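PDB 6HXI: succinyl-CoA ligase (ADP-forming) subunit alpha from Methanosaeta concilii, which joins a CoA-ligase-type region to one resembling the C-terminal domain of citrate synthase and binds coenzyme A. Local coordinates for residues Leu8-Phe16 and Met144-Gly152; Arg129-Pro138 and Pro208-Ile216. All coordinates share one frame; numbering follows the deposited sequence.

In the fold
Contacts 1 and 2 lie about 17 Å apart, centre to centre. Contact 1 joins the loop before strand 15-18 of one mixed sheet to the hairpin of strands 143-145 and 149-150 at the edge of a second; contact 2 sets edge strand 134-136 of the first sheet against the loop leading into helix 212-221. Both are largely buried, yet contact 1 is held mainly by phenylalanines and methyl groups, whereas contact 2 relies on backbone carbonyls, water and a salt bridge from exposed R129. They meet directly where L8 CD2 packs 3.6 Å from I136 CD1.

Contact 1. Residues Leu8-Phe16 and Met144-Gly152; sequences LFDINTKAF and MTAGAFRIG
F9 and F149 form the aromatic heart of this contact: their centroids are 4.8 Å apart and their planes inclined at 35°, with F149 CD2 over one face of the F9 ring and L8 CB over the opposite face. T13 CG2 makes a CH-pi contact over a face of F149, 3.9 Å from the ring centroid, while A15 CB meets the edge of that ring. The F149 ring reaches these partners because CG is anti to the backbone N (chi1 -178°). Apolar packing continues with I151 CD1 3.4 Å from F9 CZ and A148 CB 4.3 Å from I11 CB.

The polar groups mostly shape the backbone. A classic beta bulge sets A148 and F149 together opposite T145, whose O accepts from both their N atoms. D10 N donates a nearly straight 2.8 Å hydrogen bond to T13 OG1 that joins the ends of the type I turn D10-T13, and N12 N donates to D10 OD1 in an Asx turn within it. T145 OG1, at the edge of the F9 ring, hydrogen-bonds to E198. V83 of strand 83-86 packs on F9, T13 and A15, while M28 of helix 22-34 touches F149.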
loop_
_atom_site.group_PDB
_atom_site.type_symbol
_atom_site.label_atom_id
_atom_site.label_comp_id
_atom_site.label_asym_id
_atom_site.label_seq_id
_atom_site.Cartn_x
_atom_site.Cartn_y
_atom_site.Cartn_z
ATOM N N LEU B 8 21.567 52.508 -18.326
ATOM C CA LEU B 8 20.707 51.392 -18.715
ATOM C C LEU B 8 20.456 50.575 -17.460
ATOM O O LEU B 8 19.303 50.431 -17.048
ATOM C CB LEU B 8 21.354 50.557 -19.818
ATOM C CG LEU B 8 20.444 50.018 -20.930
ATOM C CD1 LEU B 8 19.859 51.141 -21.783
ATOM C CD2 LEU B 8 21.233 49.101 -21.835
ATOM N N PHE B 9 21.550 50.127 -16.797
ATOM C CA PHE B 9 21.504 49.340 -15.563
ATOM C C PHE B 9 22.421 49.872 -14.530
ATOM O O PHE B 9 23.529 50.297 -14.843
ATOM C CB PHE B 9 21.933 47.891 -15.775
ATOM C CG PHE B 9 21.569 47.290 -17.092
ATOM C CD1 PHE B 9 20.245 47.020 -17.405
ATOM C CD2 PHE B 9 22.552 46.951 -18.010
ATOM C CE1 PHE B 9 19.903 46.456 -18.633
ATOM C CE2 PHE B 9 22.212 46.387 -19.241
ATOM C CZ PHE B 9 20.887 46.158 -19.549
ATOM N N ASP B 10 22.015 49.726 -13.282
ATOM C CA ASP B 10 22.832 50.085 -12.138
ATOM C C ASP B 10 22.752 48.974 -11.092
ATOM O O ASP B 10 22.177 47.902 -11.340
ATOM C CB ASP B 10 22.458 51.476 -11.574
ATOM C CG ASP B 10 20.992 51.698 -11.227
ATOM O OD1 ASP B 10 20.383 50.806 -10.575
ATOM O OD2 ASP B 10 20.474 52.806 -11.527
ATOM N N ILE B 11 23.332 49.241 -9.923
ATOM C CA ILE B 11 23.392 48.327 -8.806
ATOM C C ILE B 11 22.002 48.137 -8.165
ATOM O O ILE B 11 21.839 47.233 -7.359
ATOM C CB ILE B 11 24.511 48.799 -7.833
ATOM C CG1 ILE B 11 25.026 47.626 -6.974
ATOM C CG2 ILE B 11 24.094 50.013 -6.998
ATOM C CD1 ILE B 11 26.549 47.571 -6.737
ATOM N N ASN B 12 21.003 48.966 -8.542
ATOM C CA ASN B 12 19.633 48.840 -8.020
ATOM C C ASN B 12 18.651 48.235 -9.044
ATOM O O ASN B 12 17.465 48.066 -8.734
ATOM C CB ASN B 12 19.117 50.170 -7.466
ATOM C CG ASN B 12 19.960 50.723 -6.346
ATOM O OD1 ASN B 12 20.060 50.138 -5.260
ATOM N ND2 ASN B 12 20.607 51.855 -6.602
ATOM N N THR B 13 19.150 47.885 -10.245
ATOM C CA THR B 13 18.365 47.250 -11.320
ATOM C C THR B 13 17.804 45.890 -10.881
ATOM O O THR B 13 18.540 45.041 -10.381
ATOM C CB THR B 13 19.213 47.129 -12.574
ATOM O OG1 THR B 13 19.511 48.442 -13.033
ATOM C CG2 THR B 13 18.540 46.345 -13.671
ATOM N N LYS B 14 16.498 45.723 -11.065
ATOM C CA LYS B 14 15.730 44.513 -10.796
ATOM C C LYS B 14 15.148 44.032 -12.133
ATOM O O LYS B 14 14.722 44.841 -12.975
ATOM C CB LYS B 14 14.640 44.773 -9.744
ATOM C CG LYS B 14 15.183 44.937 -8.334
ATOM C CD LYS B 14 15.638 43.614 -7.725
ATOM C CE LYS B 14 15.810 43.721 -6.235
ATOM N NZ LYS B 14 15.885 42.382 -5.602
ATOM N N ALA B 15 15.190 42.728 -12.340
ATOM C CA ALA B 15 14.825 42.127 -13.603
ATOM C C ALA B 15 13.947 40.887 -13.486
ATOM O O ALA B 15 13.889 40.247 -12.434
ATOM C CB ALA B 15 16.097 41.759 -14.377
ATOM N N PHE B 16 13.301 40.534 -14.616
ATOM C CA PHE B 16 12.566 39.305 -14.796
ATOM C C PHE B 16 13.364 38.512 -15.793
ATOM O O PHE B 16 13.947 39.079 -16.713
ATOM C CB PHE B 16 11.177 39.548 -15.385
ATOM C CG PHE B 16 10.232 40.395 -14.567
ATOM C CD1 PHE B 16 9.903 40.036 -13.262
ATOM C CD2 PHE B 16 9.598 41.491 -15.131
ATOM C CE1 PHE B 16 8.980 40.784 -12.525
ATOM C CE2 PHE B 16 8.705 42.261 -14.383
ATOM C CZ PHE B 16 8.377 41.887 -13.090
ATOM N N MET B 144 26.370 44.196 -20.071
ATOM C CA MET B 144 26.531 44.360 -18.631
ATOM C C MET B 144 27.105 45.693 -18.230
ATOM O O MET B 144 27.784 46.325 -19.025
ATOM C CB MET B 144 27.359 43.204 -18.010
ATOM C CG MET B 144 28.791 43.065 -18.490
ATOM S SD MET B 144 29.915 42.511 -17.152
ATOM C CE MET B 144 29.191 40.958 -16.670
ATOM N N THR B 145 26.828 46.109 -16.991
ATOM C CA THR B 145 27.416 47.267 -16.317
ATOM C C THR B 145 28.318 46.595 -15.277
ATOM O O THR B 145 27.818 45.861 -14.409
ATOM C CB THR B 145 26.363 48.197 -15.669
ATOM O OG1 THR B 145 25.447 48.663 -16.663
ATOM C CG2 THR B 145 27.004 49.403 -14.981
ATOM N N ALA B 146 29.638 46.772 -15.408
ATOM C CA ALA B 146 30.617 46.185 -14.510
ATOM C C ALA B 146 30.378 46.604 -13.061
ATOM O O ALA B 146 30.141 47.769 -12.778
ATOM C CB ALA B 146 32.010 46.553 -14.950
ATOM N N GLY B 147 30.340 45.624 -12.180
ATOM C CA GLY B 147 30.073 45.820 -10.766
ATOM C C GLY B 147 28.634 46.128 -10.408
ATOM O O GLY B 147 28.364 46.415 -9.243
ATOM N N ALA B 148 27.687 46.053 -11.369
ATOM C CA ALA B 148 26.285 46.403 -11.111
ATOM C C ALA B 148 25.227 45.386 -11.588
ATOM O O ALA B 148 24.388 44.981 -10.787
ATOM C CB ALA B 148 25.980 47.769 -11.694
ATOM N N PHE B 149 25.232 45.009 -12.879
ATOM C CA PHE B 149 24.221 44.102 -13.439
ATOM C C PHE B 149 24.744 43.388 -14.668
ATOM O O PHE B 149 25.477 43.981 -15.462
ATOM C CB PHE B 149 22.941 44.904 -13.822
ATOM C CG PHE B 149 21.775 44.120 -14.375
ATOM C CD1 PHE B 149 20.830 43.554 -13.524
ATOM C CD2 PHE B 149 21.605 43.966 -15.746
ATOM C CE1 PHE B 149 19.741 42.829 -14.037
ATOM C CE2 PHE B 149 20.527 43.221 -16.259
ATOM C CZ PHE B 149 19.599 42.662 -15.402
ATOM N N ARG B 150 24.295 42.137 -14.862
ATOM C CA ARG B 150 24.626 41.373 -16.061
ATOM C C ARG B 150 23.337 40.837 -16.701
ATOM O O ARG B 150 22.415 40.417 -15.986
ATOM C CB ARG B 150 25.630 40.242 -15.750
ATOM C CG ARG B 150 25.020 38.855 -15.657
ATOM C CD ARG B 150 25.911 37.853 -14.973
ATOM N NE ARG B 150 26.768 37.188 -15.930
ATOM C CZ ARG B 150 27.619 36.219 -15.642
ATOM N NH1 ARG B 150 28.393 35.718 -16.581
ATOM N NH2 ARG B 150 27.727 35.765 -14.396
ATOM N N ILE B 151 23.294 40.823 -18.036
ATOM C CA ILE B 151 22.154 40.245 -18.757
ATOM C C ILE B 151 22.451 38.761 -18.975
ATOM O O ILE B 151 23.384 38.440 -19.720
ATOM C CB ILE B 151 21.840 40.946 -20.093
ATOM C CG1 ILE B 151 21.437 42.405 -19.880
ATOM C CG2 ILE B 151 20.749 40.173 -20.834
ATOM C CD1 ILE B 151 21.631 43.278 -21.143
ATOM N N GLY B 152 21.662 37.887 -18.331
ATOM C CA GLY B 152 21.764 36.435 -18.470
ATOM C C GLY B 152 23.167 35.870 -18.405
ATOM O O GLY B 152 23.864 36.003 -17.395
#

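Contact 2. Residues Arg129-Pro138 and Pro208-Ile216; sequences RKLDKIVIGP and PGSNMLDHI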
loop_
_atom_site.group_PDB
_atom_site.type_symbol
_atom_site.label_atom_id
_atom_site.label_comp_id
_atom_site.label_asym_id
_atom_site.label_seq_id
_atom_site.Cartn_x
_atom_site.Cartn_y
_atom_site.Cartn_z
ATOM N N ARG B 129 11.209 52.472 -29.779
ATOM C CA ARG B 129 11.470 53.900 -30.035
ATOM C C ARG B 129 10.246 54.774 -29.734
ATOM O O ARG B 129 10.396 55.803 -29.081
ATOM C CB ARG B 129 12.031 54.139 -31.464
ATOM C CG ARG B 129 13.404 53.475 -31.675
ATOM C CD ARG B 129 14.028 53.707 -33.049
ATOM N NE ARG B 129 14.648 52.497 -33.617
ATOM C CZ ARG B 129 15.858 52.023 -33.305
ATOM N NH1 ARG B 129 16.319 50.927 -33.893
ATOM N NH2 ARG B 129 16.609 52.639 -32.398
ATOM N N LYS B 130 9.042 54.318 -30.127
ATOM C CA LYS B 130 7.769 55.001 -29.899
ATOM C C LYS B 130 7.448 55.155 -28.402
ATOM O O LYS B 130 6.941 56.194 -28.001
ATOM C CB LYS B 130 6.633 54.246 -30.628
ATOM C CG LYS B 130 5.281 54.958 -30.668
ATOM C CD LYS B 130 4.192 53.997 -31.132
ATOM C CE LYS B 130 2.827 54.298 -30.551
ATOM N NZ LYS B 130 2.704 53.871 -29.129
ATOM N N LEU B 131 7.770 54.129 -27.586
ATOM C CA LEU B 131 7.505 54.100 -26.144
ATOM C C LEU B 131 8.698 54.531 -25.263
ATOM O O LEU B 131 8.619 54.373 -24.037
ATOM C CB LEU B 131 7.071 52.684 -25.741
ATOM C CG LEU B 131 5.862 52.059 -26.422
ATOM C CD1 LEU B 131 5.827 50.578 -26.135
ATOM C CD2 LEU B 131 4.564 52.719 -25.979
ATOM N N ASP B 132 9.787 55.066 -25.868
ATOM C CA ASP B 132 11.030 55.469 -25.184
ATOM C C ASP B 132 11.647 54.299 -24.352
ATOM O O ASP B 132 12.128 54.474 -23.227
ATOM C CB ASP B 132 10.842 56.762 -24.356
ATOM C CG ASP B 132 12.085 57.638 -24.349
ATOM O OD1 ASP B 132 13.040 57.320 -23.584
ATOM O OD2 ASP B 132 12.131 58.610 -25.144
ATOM N N LYS B 133 11.593 53.086 -24.923
ATOM C CA LYS B 133 12.102 51.870 -24.299
ATOM C C LYS B 133 13.328 51.347 -25.055
ATOM O O LYS B 133 13.719 51.948 -26.055
ATOM C CB LYS B 133 10.971 50.850 -24.161
ATOM C CG LYS B 133 9.941 51.323 -23.142
ATOM C CD LYS B 133 8.741 50.421 -22.993
ATOM C CE LYS B 133 7.721 51.136 -22.143
ATOM N NZ LYS B 133 6.774 50.184 -21.539
ATOM N N ILE B 134 13.994 50.310 -24.535
ATOM C CA ILE B 134 15.197 49.772 -25.192
ATOM C C ILE B 134 15.065 48.279 -25.476
ATOM O O ILE B 134 14.653 47.525 -24.594
ATOM C CB ILE B 134 16.511 50.133 -24.409
ATOM C CG1 ILE B 134 16.788 51.659 -24.457
ATOM C CG2 ILE B 134 17.751 49.361 -24.905
ATOM C CD1 ILE B 134 16.386 52.395 -23.182
ATOM N N VAL B 135 15.406 47.861 -26.705
ATOM C CA VAL B 135 15.452 46.451 -27.057
ATOM C C VAL B 135 16.912 46.123 -27.413
ATOM O O VAL B 135 17.450 46.695 -28.360
ATOM C CB VAL B 135 14.448 45.983 -28.160
ATOM C CG1 VAL B 135 14.699 44.523 -28.554
ATOM C CG2 VAL B 135 13.014 46.156 -27.704
ATOM N N ILE B 136 17.548 45.250 -26.626
ATOM C CA ILE B 136 18.902 44.786 -26.897
ATOM C C ILE B 136 18.694 43.420 -27.536
ATOM O O ILE B 136 18.074 42.546 -26.942
ATOM C CB ILE B 136 19.841 44.749 -25.646
ATOM C CG1 ILE B 136 20.126 46.186 -25.134
ATOM C CG2 ILE B 136 21.159 44.054 -25.966
ATOM C CD1 ILE B 136 20.004 46.319 -23.692
ATOM N N GLY B 137 19.124 43.293 -28.778
ATOM C CA GLY B 137 18.961 42.081 -29.561
ATOM C C GLY B 137 18.036 42.304 -30.736
ATOM O O GLY B 137 17.794 43.458 -31.102
ATOM N N PRO B 138 17.525 41.246 -31.398
ATOM C CA PRO B 138 17.692 39.802 -31.101
ATOM C C PRO B 138 19.087 39.281 -31.399
ATOM O O PRO B 138 19.931 40.036 -31.893
ATOM C CB PRO B 138 16.630 39.124 -32.003
ATOM C CG PRO B 138 15.734 40.239 -32.506
ATOM C CD PRO B 138 16.621 41.451 -32.548
ATOM N N PRO B 208 18.471 45.488 -35.930
ATOM C CA PRO B 208 18.458 45.230 -34.477
ATOM C C PRO B 208 17.387 46.042 -33.746
ATOM O O PRO B 208 16.814 46.957 -34.327
ATOM C CB PRO B 208 19.873 45.615 -34.050
ATOM C CG PRO B 208 20.264 46.733 -35.045
ATOM C CD PRO B 208 19.545 46.441 -36.317
ATOM N N GLY B 209 17.131 45.697 -32.481
ATOM C CA GLY B 209 16.176 46.402 -31.632
ATOM C C GLY B 209 16.686 47.789 -31.306
ATOM O O GLY B 209 15.906 48.741 -31.203
ATOM N N SER B 210 18.024 47.905 -31.176
ATOM C CA SER B 210 18.740 49.149 -30.924
ATOM C C SER B 210 20.047 49.095 -31.707
ATOM O O SER B 210 20.687 48.039 -31.786
ATOM C CB SER B 210 19.027 49.330 -29.435
ATOM O OG SER B 210 19.709 48.214 -28.883
ATOM N N ASN B 211 20.408 50.213 -32.328
ATOM C CA ASN B 211 21.619 50.344 -33.119
ATOM C C ASN B 211 22.781 50.667 -32.198
ATOM O O ASN B 211 22.563 51.034 -31.042
ATOM C CB ASN B 211 21.423 51.429 -34.196
ATOM C CG ASN B 211 20.481 50.957 -35.291
ATOM O OD1 ASN B 211 19.289 51.280 -35.299
ATOM N ND2 ASN B 211 20.971 50.070 -36.165
ATOM N N MET B 212 24.014 50.503 -32.684
ATOM C CA MET B 212 25.191 50.791 -31.873
ATOM C C MET B 212 25.198 52.235 -31.384
ATOM O O MET B 212 25.547 52.472 -30.223
ATOM C CB MET B 212 26.486 50.492 -32.635
ATOM C CG MET B 212 26.817 49.018 -32.734
ATOM S SD MET B 212 28.300 48.826 -33.750
ATOM C CE MET B 212 28.582 47.225 -33.566
ATOM N N LEU B 213 24.796 53.195 -32.255
ATOM C CA LEU B 213 24.778 54.629 -31.921
ATOM C C LEU B 213 23.916 54.957 -30.713
ATOM O O LEU B 213 24.318 55.809 -29.929
ATOM C CB LEU B 213 24.408 55.530 -33.119
ATOM C CG LEU B 213 24.494 57.059 -32.873
ATOM C CD1 LEU B 213 25.931 57.511 -32.534
ATOM C CD2 LEU B 213 23.911 57.840 -34.035
ATOM N N ASP B 214 22.765 54.268 -30.532
ATOM C CA ASP B 214 21.870 54.478 -29.384
ATOM C C ASP B 214 22.683 54.385 -28.086
ATOM O O ASP B 214 22.671 55.333 -27.282
ATOM C CB ASP B 214 20.720 53.442 -29.380
ATOM C CG ASP B 214 19.884 53.367 -30.651
ATOM O OD1 ASP B 214 20.210 54.086 -31.627
ATOM O OD2 ASP B 214 18.906 52.579 -30.675
ATOM N N HIS B 215 23.457 53.267 -27.945
ATOM C CA HIS B 215 24.325 52.985 -26.811
ATOM C C HIS B 215 25.515 53.916 -26.767
ATOM O O HIS B 215 25.808 54.397 -25.683
ATOM C CB HIS B 215 24.727 51.510 -26.756
ATOM C CG HIS B 215 23.534 50.595 -26.840
ATOM N ND1 HIS B 215 22.688 50.411 -25.761
ATOM C CD2 HIS B 215 23.041 49.914 -27.897
ATOM C CE1 HIS B 215 21.722 49.612 -26.182
ATOM N NE2 HIS B 215 21.894 49.276 -27.458
ATOM N N ILE B 216 26.152 54.239 -27.931
ATOM C CA ILE B 216 27.297 55.163 -27.990
ATOM C C ILE B 216 26.901 56.556 -27.469
ATOM O O ILE B 216 27.682 57.187 -26.736
ATOM C CB ILE B 216 27.996 55.204 -29.386
ATOM C CG1 ILE B 216 28.712 53.867 -29.667
ATOM C CG2 ILE B 216 28.996 56.382 -29.483
ATOM C CD1 ILE B 216 29.302 53.672 -31.074
HETATM O O HOH W 1 15.739 50.187 -28.679
HETATM O O HOH W 2 19.930 45.510 -30.239
#
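The loop P208-N211 passes alongside edge strand 134-136, with G209 CA 4.6 Å from V135 CA. The strand belongs to the Rossmann-type CoA-binding domain, and the loop leads into helix 212-221 of the CoA-ligase family region; the strand ends at I136, and G137 and the cis peptide before P138 follow it. G209 N donates a 2.7 Å hydrogen bond to G137 O. Two waters complete the backbone seam. Water 1 links V135 N to G209 O, and water 2 accepts from both G137 N and S210 N.

S210 fastens its side chain to the same strand. Its OG stands between the backbone N and the carbonyl carbon (chi1 54°) and donates to V135 O at 2.8 Å, tilted out of the carbonyl plane. That OG also accepts from H215 NE2 at 2.8 Å, close to the plane of the imidazole, whose ND1 pairs with R218. A relay of hydrogen bonds thus fixes the rotation of S210 and ties the first turn of the helix to the strand.

R129, near the end of helix 118-130, reaches over to the loop and helix 212-221, its chain bent at chi3. NH2 forms a salt bridge with D214 OD2 at 2.9 Å, meeting the carboxylate on its syn side while the two planar groups stand at 85°. D214 OD2 also receives a weak hydrogen bond from N211 N, so one oxygen serves both arginine and loop. G209 O lies over a face of the guanidinium. Y126 of the citrate lyase chain packs on P208 and N211. H215 CE1 rests 3.9 Å from I136 CG1.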